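Local coordinates for oxidoreductase, NAD-binding/iron-sulfur cluster-binding protein (Nitratireductor pacificus pht-3B, PDB 6ZXU) that is a catabolic reductive dehalogenase, using cobalamin and probably electrons relayed by two [4Fe-4S] clusters to remove halogen from organohalide substrates, at residues R82-F87 with T172-A177; I179-S184 with Q348-N353; E401-Y406 with I490-L495. All coordinates share one frame; numbering follows the deposited sequence.

In the fold
From the N terminus, contact 1 closes the first loop by bringing helix 74-85 back against helix 168-190, across a span that includes strands 121-126 and 142-149. Contact 2 starts two residues later on the same helix 168-190 and reaches helix 342-354. Further along, after helix 376-390 and strand 394-399, contact 3 joins the loop that follows this strand to helix 486-492. The three closures run in series, with no nesting or crossing. Contacts 1 and 2 have centres about 9 Å apart and touch where Phe87 CD1 lies 3.6 Å from Pro349 CB. Contact 3 stands apart beside the cobalamin, its nearest atoms about 15 Å from those of contact 2.

Contact 1 of 3, residues R82-F87 with T172-A177; sequences RLFTRF and TDMRCA
Phe84 overlaps the helix 168-190 backbone with its ring edge and Ala177 with its beta carbon. Atom CD2 of Phe84 is 3.7 Å from Met174 O, and this oxygen lies near the ring plane, so the carbonyl meets the aromatic rim and not a face. One atom further round, CE2 of Phe84 is 4.0 Å from CG of Met174. Closer to the main chain, CB of Phe84 and CB of Ala177 are also 4.0 Å apart, and the CA atoms of the same two residues approach to 5.9 Å. Such a short backbone separation fits the small alanine side chain at this point.

In Met174, CG stands anti to the backbone N (chi1 180°), next to the residue's own carbonyl, so that one phenyl edge meets both CG and O. No hydrogen bond crosses between 82-87 and 172-177; the contact is apolar packing, plus one carbonyl oxygen set at the rim of the ring.

Other elements enclose the three residues: Phe84 and Met174 both touch Glu458 of helix 445-469, while Ala177 rests on Phe198 of strand 194-198. The neighbouring Arg175 forms a salt bridge with Glu458. The arrangement is buried helix-helix packing beside the N-terminal four-stranded antiparallel sheet, away from the cofactor sites.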
loop_
_atom_site.group_PDB
_atom_site.type_symbol
_atom_site.label_atom_id
_atom_site.label_comp_id
_atom_site.label_asym_id
_atom_site.label_seq_id
_atom_site.Cartn_x
_atom_site.Cartn_y
_atom_site.Cartn_z
ATOM N N ARG A 82 -1.898 -5.589 -20.162
ATOM C CA ARG A 82 -2.960 -5.461 -21.137
ATOM C C ARG A 82 -4.213 -4.994 -20.463
ATOM O O ARG A 82 -4.969 -4.262 -21.023
ATOM C CB ARG A 82 -3.189 -6.792 -21.859
ATOM C CG ARG A 82 -2.098 -7.147 -22.894
ATOM C CD ARG A 82 -2.566 -8.243 -23.857
ATOM N NE ARG A 82 -2.828 -9.502 -23.135
ATOM C CZ ARG A 82 -1.907 -10.423 -22.840
ATOM N NH1 ARG A 82 -0.638 -10.260 -23.259
ATOM N NH2 ARG A 82 -2.248 -11.521 -22.139
ATOM N N LEU A 83 -4.461 -5.496 -19.259
ATOM C CA LEU A 83 -5.596 -5.045 -18.505
ATOM C C LEU A 83 -5.509 -3.550 -18.242
ATOM O O LEU A 83 -6.466 -2.839 -18.427
ATOM C CB LEU A 83 -5.655 -5.788 -17.196
ATOM C CG LEU A 83 -6.726 -5.335 -16.248
ATOM C CD1 LEU A 83 -8.071 -5.698 -16.847
ATOM C CD2 LEU A 83 -6.517 -6.033 -14.865
ATOM N N PHE A 84 -4.349 -3.070 -17.786
ATOM C CA PHE A 84 -4.205 -1.660 -17.463
ATOM C C PHE A 84 -4.268 -0.748 -18.681
ATOM O O PHE A 84 -4.739 0.366 -18.561
ATOM C CB PHE A 84 -2.893 -1.401 -16.667
ATOM C CG PHE A 84 -2.793 -2.158 -15.379
ATOM C CD1 PHE A 84 -3.938 -2.491 -14.635
ATOM C CD2 PHE A 84 -1.542 -2.455 -14.834
ATOM C CE1 PHE A 84 -3.826 -3.229 -13.449
ATOM C CE2 PHE A 84 -1.430 -3.149 -13.643
ATOM C CZ PHE A 84 -2.552 -3.554 -12.948
ATOM N N THR A 85 -3.836 -1.254 -19.840
ATOM C CA THR A 85 -4.026 -0.593 -21.117
ATOM C C THR A 85 -5.440 -0.124 -21.467
ATOM O O THR A 85 -5.626 0.962 -22.013
ATOM C CB THR A 85 -3.531 -1.498 -22.241
ATOM O OG1 THR A 85 -2.145 -1.797 -22.029
ATOM C CG2 THR A 85 -3.731 -0.855 -23.559
ATOM N N ARG A 86 -6.454 -0.869 -21.039
ATOM C CA ARG A 86 -7.863 -0.490 -21.242
ATOM C C ARG A 86 -8.210 0.805 -20.551
ATOM O O ARG A 86 -9.228 1.417 -20.845
ATOM C CB ARG A 86 -8.800 -1.621 -20.715
ATOM C CG ARG A 86 -8.322 -2.974 -21.271
ATOM C CD ARG A 86 -9.279 -4.138 -21.261
ATOM N NE ARG A 86 -10.025 -4.329 -20.022
ATOM C CZ ARG A 86 -11.295 -3.963 -19.810
ATOM N NH1 ARG A 86 -11.873 -4.250 -18.629
ATOM N NH2 ARG A 86 -11.988 -3.307 -20.755
ATOM N N PHE A 87 -7.396 1.255 -19.615
ATOM C CA PHE A 87 -7.773 2.451 -18.866
ATOM C C PHE A 87 -6.811 3.666 -19.111
ATOM O O PHE A 87 -6.859 4.663 -18.357
ATOM C CB PHE A 87 -7.848 2.113 -17.350
ATOM C CG PHE A 87 -8.661 0.869 -17.062
ATOM C CD1 PHE A 87 -10.030 0.880 -17.317
ATOM C CD2 PHE A 87 -8.068 -0.294 -16.660
ATOM C CE1 PHE A 87 -10.791 -0.263 -17.180
ATOM C CE2 PHE A 87 -8.833 -1.418 -16.472
ATOM C CZ PHE A 87 -10.184 -1.406 -16.724
ATOM N N THR A 172 8.405 -3.978 -15.426
ATOM C CA THR A 172 8.458 -2.539 -15.276
ATOM C C THR A 172 7.475 -1.828 -16.231
ATOM O O THR A 172 6.845 -0.846 -15.836
ATOM C CB THR A 172 9.883 -2.089 -15.447
ATOM O OG1 THR A 172 10.750 -2.879 -14.602
ATOM C CG2 THR A 172 10.005 -0.626 -15.109
ATOM N N ASP A 173 7.302 -2.323 -17.441
ATOM C CA ASP A 173 6.184 -1.817 -18.277
ATOM C C ASP A 173 4.830 -1.911 -17.607
ATOM O O ASP A 173 3.998 -0.998 -17.711
ATOM C CB ASP A 173 6.140 -2.507 -19.658
ATOM C CG ASP A 173 7.146 -1.943 -20.647
ATOM O OD1 ASP A 173 7.751 -0.843 -20.412
ATOM O OD2 ASP A 173 7.375 -2.612 -21.669
ATOM N N MET A 174 4.548 -3.050 -16.991
ATOM C CA MET A 174 3.268 -3.197 -16.245
ATOM C C MET A 174 3.054 -2.079 -15.222
ATOM O O MET A 174 1.972 -1.480 -15.114
ATOM C CB MET A 174 3.235 -4.587 -15.535
ATOM C CG MET A 174 1.981 -4.822 -14.744
ATOM S SD MET A 174 2.128 -6.301 -13.653
ATOM C CE MET A 174 3.525 -5.803 -12.572
ATOM N N ARG A 175 4.064 -1.821 -14.426
ATOM C CA ARG A 175 3.986 -0.764 -13.434
ATOM C C ARG A 175 3.820 0.594 -14.121
ATOM O O ARG A 175 3.088 1.411 -13.637
ATOM C CB ARG A 175 5.234 -0.842 -12.553
ATOM C CG ARG A 175 5.307 0.167 -11.447
ATOM C CD ARG A 175 4.211 0.088 -10.424
ATOM N NE ARG A 175 3.852 -1.319 -10.093
ATOM C CZ ARG A 175 4.583 -2.129 -9.323
ATOM N NH1 ARG A 175 5.761 -1.712 -8.816
ATOM N NH2 ARG A 175 4.179 -3.411 -9.093
ATOM N N CYS A 176 4.456 0.812 -15.287
ATOM C CA CYS A 176 4.300 2.068 -16.049
ATOM C C CYS A 176 2.898 2.262 -16.588
ATOM O O CYS A 176 2.324 3.336 -16.459
ATOM C CB CYS A 176 5.305 2.148 -17.153
ATOM S SG CYS A 176 6.954 2.465 -16.550
ATOM N N ALA A 177 2.287 1.195 -17.077
ATOM C CA ALA A 177 0.920 1.268 -17.542
ATOM C C ALA A 177 -0.019 1.560 -16.425
ATOM O O ALA A 177 -0.934 2.314 -16.539
ATOM C CB ALA A 177 0.568 -0.031 -18.193
#

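Contact 2 of 3, residues I179-S184 with Q348-N353; sequences IAAILS and QPLIQN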
loop_
_atom_site.group_PDB
_atom_site.type_symbol
_atom_site.label_atom_id
_atom_site.label_comp_id
_atom_site.label_asym_id
_atom_site.label_seq_id
_atom_site.Cartn_x
_atom_site.Cartn_y
_atom_site.Cartn_z
ATOM N N ILE A 179 0.588 3.139 -13.501
ATOM C CA ILE A 179 0.731 4.541 -13.105
ATOM C C ILE A 179 0.132 5.476 -14.161
ATOM O O ILE A 179 -0.614 6.385 -13.848
ATOM C CB ILE A 179 2.222 4.904 -12.834
ATOM C CG1 ILE A 179 2.725 4.052 -11.678
ATOM C CG2 ILE A 179 2.358 6.396 -12.596
ATOM C CD1 ILE A 179 4.193 4.216 -11.390
ATOM N N ALA A 180 0.411 5.228 -15.439
ATOM C CA ALA A 180 -0.153 6.096 -16.526
ATOM C C ALA A 180 -1.670 6.084 -16.589
ATOM O O ALA A 180 -2.289 7.105 -16.838
ATOM C CB ALA A 180 0.427 5.674 -17.870
ATOM N N ALA A 181 -2.280 4.914 -16.347
ATOM C CA ALA A 181 -3.733 4.752 -16.313
ATOM C C ALA A 181 -4.340 5.484 -15.152
ATOM O O ALA A 181 -5.345 6.177 -15.331
ATOM C CB ALA A 181 -4.113 3.277 -16.223
ATOM N N ILE A 182 -3.669 5.467 -13.994
ATOM C CA ILE A 182 -4.220 6.111 -12.814
ATOM C C ILE A 182 -4.124 7.629 -12.982
ATOM O O ILE A 182 -5.064 8.342 -12.699
ATOM C CB ILE A 182 -3.506 5.623 -11.542
ATOM C CG1 ILE A 182 -3.848 4.183 -11.271
ATOM C CG2 ILE A 182 -3.954 6.490 -10.392
ATOM C CD1 ILE A 182 -2.929 3.550 -10.233
ATOM N N LEU A 183 -2.965 8.101 -13.440
ATOM C CA LEU A 183 -2.736 9.493 -13.544
ATOM C C LEU A 183 -3.555 10.156 -14.644
ATOM O O LEU A 183 -4.070 11.237 -14.446
ATOM C CB LEU A 183 -1.274 9.816 -13.706
ATOM C CG LEU A 183 -0.340 9.578 -12.473
ATOM C CD1 LEU A 183 1.071 9.890 -12.855
ATOM C CD2 LEU A 183 -0.806 10.420 -11.299
ATOM N N SER A 184 -3.659 9.506 -15.788
ATOM C CA SER A 184 -4.543 9.983 -16.849
ATOM C C SER A 184 -5.964 10.012 -16.415
ATOM O O SER A 184 -6.682 11.005 -16.645
ATOM C CB SER A 184 -4.348 9.170 -18.114
ATOM O OG SER A 184 -4.797 7.848 -18.011
ATOM N N GLN A 348 -9.967 3.292 -9.283
ATOM C CA GLN A 348 -11.104 2.402 -9.201
ATOM C C GLN A 348 -11.239 1.363 -10.337
ATOM O O GLN A 348 -11.450 0.188 -10.065
ATOM C CB GLN A 348 -12.350 3.218 -9.022
ATOM C CG GLN A 348 -13.548 2.287 -8.795
ATOM C CD GLN A 348 -14.753 3.012 -8.218
ATOM O OE1 GLN A 348 -15.208 4.054 -8.739
ATOM N NE2 GLN A 348 -15.304 2.450 -7.136
ATOM N N PRO A 349 -11.121 1.787 -11.600
ATOM C CA PRO A 349 -11.265 0.798 -12.693
ATOM C C PRO A 349 -10.220 -0.326 -12.635
ATOM O O PRO A 349 -10.541 -1.479 -12.920
ATOM C CB PRO A 349 -11.035 1.637 -13.976
ATOM C CG PRO A 349 -11.346 3.048 -13.562
ATOM C CD PRO A 349 -10.981 3.158 -12.119
ATOM N N LEU A 350 -8.990 0.003 -12.237
ATOM C CA LEU A 350 -7.954 -1.012 -12.138
ATOM C C LEU A 350 -8.292 -1.996 -11.011
ATOM O O LEU A 350 -8.266 -3.207 -11.196
ATOM C CB LEU A 350 -6.586 -0.405 -11.882
ATOM C CG LEU A 350 -5.871 0.316 -13.032
ATOM C CD1 LEU A 350 -6.601 1.589 -13.376
ATOM C CD2 LEU A 350 -4.382 0.639 -12.684
ATOM N N ILE A 351 -8.716 -1.466 -9.882
ATOM C CA ILE A 351 -9.076 -2.253 -8.728
ATOM C C ILE A 351 -10.246 -3.198 -9.081
ATOM O O ILE A 351 -10.195 -4.384 -8.826
ATOM C CB ILE A 351 -9.437 -1.327 -7.517
ATOM C CG1 ILE A 351 -8.207 -0.692 -6.949
ATOM C CG2 ILE A 351 -10.128 -2.152 -6.453
ATOM C CD1 ILE A 351 -8.513 0.394 -5.932
ATOM N N GLN A 352 -11.299 -2.668 -9.644
ATOM C CA GLN A 352 -12.476 -3.510 -9.918
ATOM C C GLN A 352 -12.226 -4.579 -10.965
ATOM O O GLN A 352 -12.724 -5.686 -10.876
ATOM C CB GLN A 352 -13.670 -2.662 -10.282
ATOM C CG GLN A 352 -14.252 -1.862 -9.162
ATOM C CD GLN A 352 -15.317 -0.860 -9.698
ATOM O OE1 GLN A 352 -15.346 -0.495 -10.911
ATOM N NE2 GLN A 352 -16.193 -0.390 -8.782
ATOM N N ASN A 353 -11.471 -4.261 -11.974
ATOM C CA ASN A 353 -11.234 -5.186 -13.038
ATOM C C ASN A 353 -10.143 -6.161 -12.836
ATOM O O ASN A 353 -9.905 -6.994 -13.694
ATOM C CB ASN A 353 -11.065 -4.435 -14.336
ATOM C CG ASN A 353 -12.400 -3.817 -14.781
ATOM O OD1 ASN A 353 -13.261 -4.509 -15.333
ATOM N ND2 ASN A 353 -12.607 -2.533 -14.479
#
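Apolar packing carries the whole of this contact, and it centres on the forked end of Leu350. One prong, CD1, meets CB of Ala181 at 4.1 Å; the other, CD2, approaches CG1 of Ile182 at 3.9 Å and CD1 of Ile182 at 4.1 Å. The leucine therefore reaches two consecutive residues of helix 168-190, one with each methyl. Ile182 places CG1 beside its backbone N (chi1 -69°), and it is this longer branch that presents its flank and tip to the leucine methyl. With the CA atoms of Ile182 and Leu350 8.1 Å apart, side chains bridge the two backbones, and all three touching residues are buried.

Hydrogen bonds stay within each helix. Asn353 ND2 donates to Pro349 O over 2.8 Å, nearly straight at 163°, with the oxygen close to the amide plane. This bond should help fix the rotation of the carboxamide; Pro349 O also accepts the backbone N-H of Asn353, so it takes two bonds. Helix 342-354 is kinked here: Pro349 has no N-H to donate, and Leu350 N also makes no bond to the turn before.

A third helix completes the packing: Ile182 and Ile351 both touch Met454 of helix 445-469. On another flank, Ile179 lies on Phe146 and Val148 of strand 142-149. The result is a buried three-helix junction next to the N-terminal antiparallel sheet.

Contact 3 of 3, residues E401-Y406 with I490-L495; sequences EPWMYY and ILMAGL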
loop_
_atom_site.group_PDB
_atom_site.type_symbol
_atom_site.label_atom_id
_atom_site.label_comp_id
_atom_site.label_asym_id
_atom_site.label_seq_id
_atom_site.Cartn_x
_atom_site.Cartn_y
_atom_site.Cartn_z
ATOM N N GLU A 401 -5.029 -21.603 7.888
ATOM C CA GLU A 401 -5.833 -22.422 8.736
ATOM C C GLU A 401 -7.300 -22.217 8.471
ATOM O O GLU A 401 -7.713 -21.174 7.987
ATOM C CB GLU A 401 -5.452 -22.198 10.165
ATOM C CG GLU A 401 -3.971 -22.408 10.388
ATOM C CD GLU A 401 -3.567 -22.266 11.843
ATOM O OE1 GLU A 401 -4.261 -22.860 12.699
ATOM O OE2 GLU A 401 -2.551 -21.550 12.145
ATOM N N PRO A 402 -8.125 -23.243 8.686
ATOM C CA PRO A 402 -9.529 -23.129 8.263
ATOM C C PRO A 402 -10.256 -21.996 8.909
ATOM O O PRO A 402 -11.106 -21.348 8.262
ATOM C CB PRO A 402 -10.172 -24.522 8.653
ATOM C CG PRO A 402 -8.965 -25.418 8.622
ATOM C CD PRO A 402 -7.795 -24.630 9.121
ATOM N N TRP A 403 -9.903 -21.685 10.145
ATOM C CA TRP A 403 -10.622 -20.629 10.829
ATOM C C TRP A 403 -10.257 -19.222 10.259
ATOM O O TRP A 403 -10.835 -18.247 10.734
ATOM C CB TRP A 403 -10.349 -20.673 12.357
ATOM C CG TRP A 403 -8.902 -20.761 12.715
ATOM C CD1 TRP A 403 -8.149 -21.893 12.830
ATOM C CD2 TRP A 403 -8.025 -19.686 12.979
ATOM N NE1 TRP A 403 -6.865 -21.565 13.172
ATOM C CE2 TRP A 403 -6.784 -20.207 13.238
ATOM C CE3 TRP A 403 -8.175 -18.280 12.995
ATOM C CZ2 TRP A 403 -5.695 -19.402 13.576
ATOM C CZ3 TRP A 403 -7.121 -17.519 13.334
ATOM C CH2 TRP A 403 -5.891 -18.074 13.626
ATOM N N MET A 404 -9.265 -19.133 9.368
ATOM C CA MET A 404 -8.864 -17.842 8.723
ATOM C C MET A 404 -9.768 -17.530 7.479
ATOM O O MET A 404 -9.804 -16.404 7.013
ATOM C CB MET A 404 -7.424 -17.898 8.255
ATOM C CG MET A 404 -6.399 -18.056 9.377
ATOM S SD MET A 404 -4.767 -18.193 8.661
ATOM C CE MET A 404 -3.741 -18.238 10.122
ATOM N N TYR A 405 -10.516 -18.529 6.984
ATOM C CA TYR A 405 -11.470 -18.327 5.926
ATOM C C TYR A 405 -12.788 -17.891 6.502
ATOM O O TYR A 405 -13.203 -18.354 7.568
ATOM C CB TYR A 405 -11.655 -19.605 5.097
ATOM C CG TYR A 405 -10.460 -20.075 4.302
ATOM C CD1 TYR A 405 -9.397 -20.710 4.917
ATOM C CD2 TYR A 405 -10.417 -19.921 2.946
ATOM C CE1 TYR A 405 -8.321 -21.172 4.185
ATOM C CE2 TYR A 405 -9.353 -20.394 2.191
ATOM C CZ TYR A 405 -8.327 -21.028 2.786
ATOM O OH TYR A 405 -7.298 -21.499 2.048
ATOM N N TYR A 406 -13.485 -17.021 5.807
ATOM C CA TYR A 406 -14.861 -16.700 6.154
ATOM C C TYR A 406 -15.756 -17.941 6.068
ATOM O O TYR A 406 -15.459 -18.897 5.365
ATOM C CB TYR A 406 -15.434 -15.650 5.225
ATOM C CG TYR A 406 -14.852 -14.261 5.366
ATOM C CD1 TYR A 406 -15.211 -13.462 6.427
ATOM C CD2 TYR A 406 -14.018 -13.735 4.373
ATOM C CE1 TYR A 406 -14.650 -12.193 6.541
ATOM C CE2 TYR A 406 -13.482 -12.490 4.469
ATOM C CZ TYR A 406 -13.803 -11.730 5.543
ATOM O OH TYR A 406 -13.320 -10.430 5.626
ATOM N N ILE A 490 -1.502 -12.208 8.916
ATOM C CA ILE A 490 -0.423 -11.248 9.227
ATOM C C ILE A 490 0.266 -11.673 10.544
ATOM O O ILE A 490 1.489 -11.672 10.632
ATOM C CB ILE A 490 -0.925 -9.801 9.338
ATOM C CG1 ILE A 490 -1.519 -9.354 8.001
ATOM C CG2 ILE A 490 0.182 -8.866 9.733
ATOM C CD1 ILE A 490 -2.404 -8.126 8.183
ATOM N N LEU A 491 -0.535 -12.070 11.540
ATOM C CA LEU A 491 0.032 -12.490 12.842
ATOM C C LEU A 491 0.846 -13.784 12.710
ATOM O O LEU A 491 1.974 -13.828 13.171
ATOM C CB LEU A 491 -1.052 -12.705 13.818
ATOM C CG LEU A 491 -0.552 -13.056 15.196
ATOM C CD1 LEU A 491 0.059 -11.866 15.926
ATOM C CD2 LEU A 491 -1.716 -13.617 16.006
ATOM N N MET A 492 0.271 -14.797 12.108
ATOM C CA MET A 492 0.947 -16.124 11.963
ATOM C C MET A 492 2.145 -16.117 11.030
ATOM O O MET A 492 3.099 -16.833 11.237
ATOM C CB MET A 492 -0.010 -17.190 11.516
ATOM C CG MET A 492 -1.068 -17.600 12.560
ATOM S SD MET A 492 -0.300 -17.936 14.191
ATOM C CE MET A 492 -1.774 -17.376 15.052
ATOM N N ALA A 493 2.149 -15.229 10.040
ATOM C CA ALA A 493 3.307 -15.019 9.127
ATOM C C ALA A 493 4.399 -14.186 9.716
ATOM O O ALA A 493 5.421 -14.013 9.083
ATOM C CB ALA A 493 2.817 -14.429 7.807
ATOM N N GLY A 494 4.259 -13.722 10.984
ATOM C CA GLY A 494 5.284 -13.000 11.642
ATOM C C GLY A 494 5.570 -11.646 11.001
ATOM O O GLY A 494 6.694 -11.189 11.025
ATOM N N LEU A 495 4.513 -10.940 10.607
ATOM C CA LEU A 495 4.687 -9.559 10.036
ATOM C C LEU A 495 4.216 -8.471 10.958
ATOM O O LEU A 495 4.559 -7.327 10.729
ATOM C CB LEU A 495 4.024 -9.448 8.672
ATOM C CG LEU A 495 4.576 -10.344 7.576
ATOM C CD1 LEU A 495 3.745 -10.217 6.359
ATOM C CD2 LEU A 495 6.010 -10.122 7.293
#
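Trp403 presents an indole edge to Met492 and a face to Met404. At the edge, CH2 of Trp403 is 4.4 Å from CE of Met492, which lies near the ring plane; over one face, CG of Met404 sits 4.0 Å above the plane of Trp403, offset toward the rim. The Trp403 NE1 proton goes to Glu401 OE1 at 2.9 Å, meeting the flat carboxylate from well above its plane (63° out of it). The same oxygen also forms a salt bridge with Arg305, so two partners hold this end of the glutamate, while Glu401 OE2 lies 4.2 Å from Met492 CG.

The closest approach is between the two methionines. Met404 runs extended beyond CG, which carries its terminal CE to 3.7 Å from CG of Met492. Met492 bends instead at chi2 (-49°), and its own methyl ends up at the indole. One methionine thus offers its shaft to a methyl and its tip to a ring.

Met404 N bonds to Glu401 O in the short 3-10 segment. Just after Met492, helix 486-492 ends in a Schellman motif at Gly494, whose phi is positive. Nearby, Tyr406 OH hydrogen-bonds to the cobalamin, and the Trp403 side chain comes within about 4 Å of it. The contact packs the loop after strand 394-399 against the C-terminal end of helix 486-492, next to the cobalamin pocket, to which Trp403, Tyr406, Ile490 and Leu491 belong.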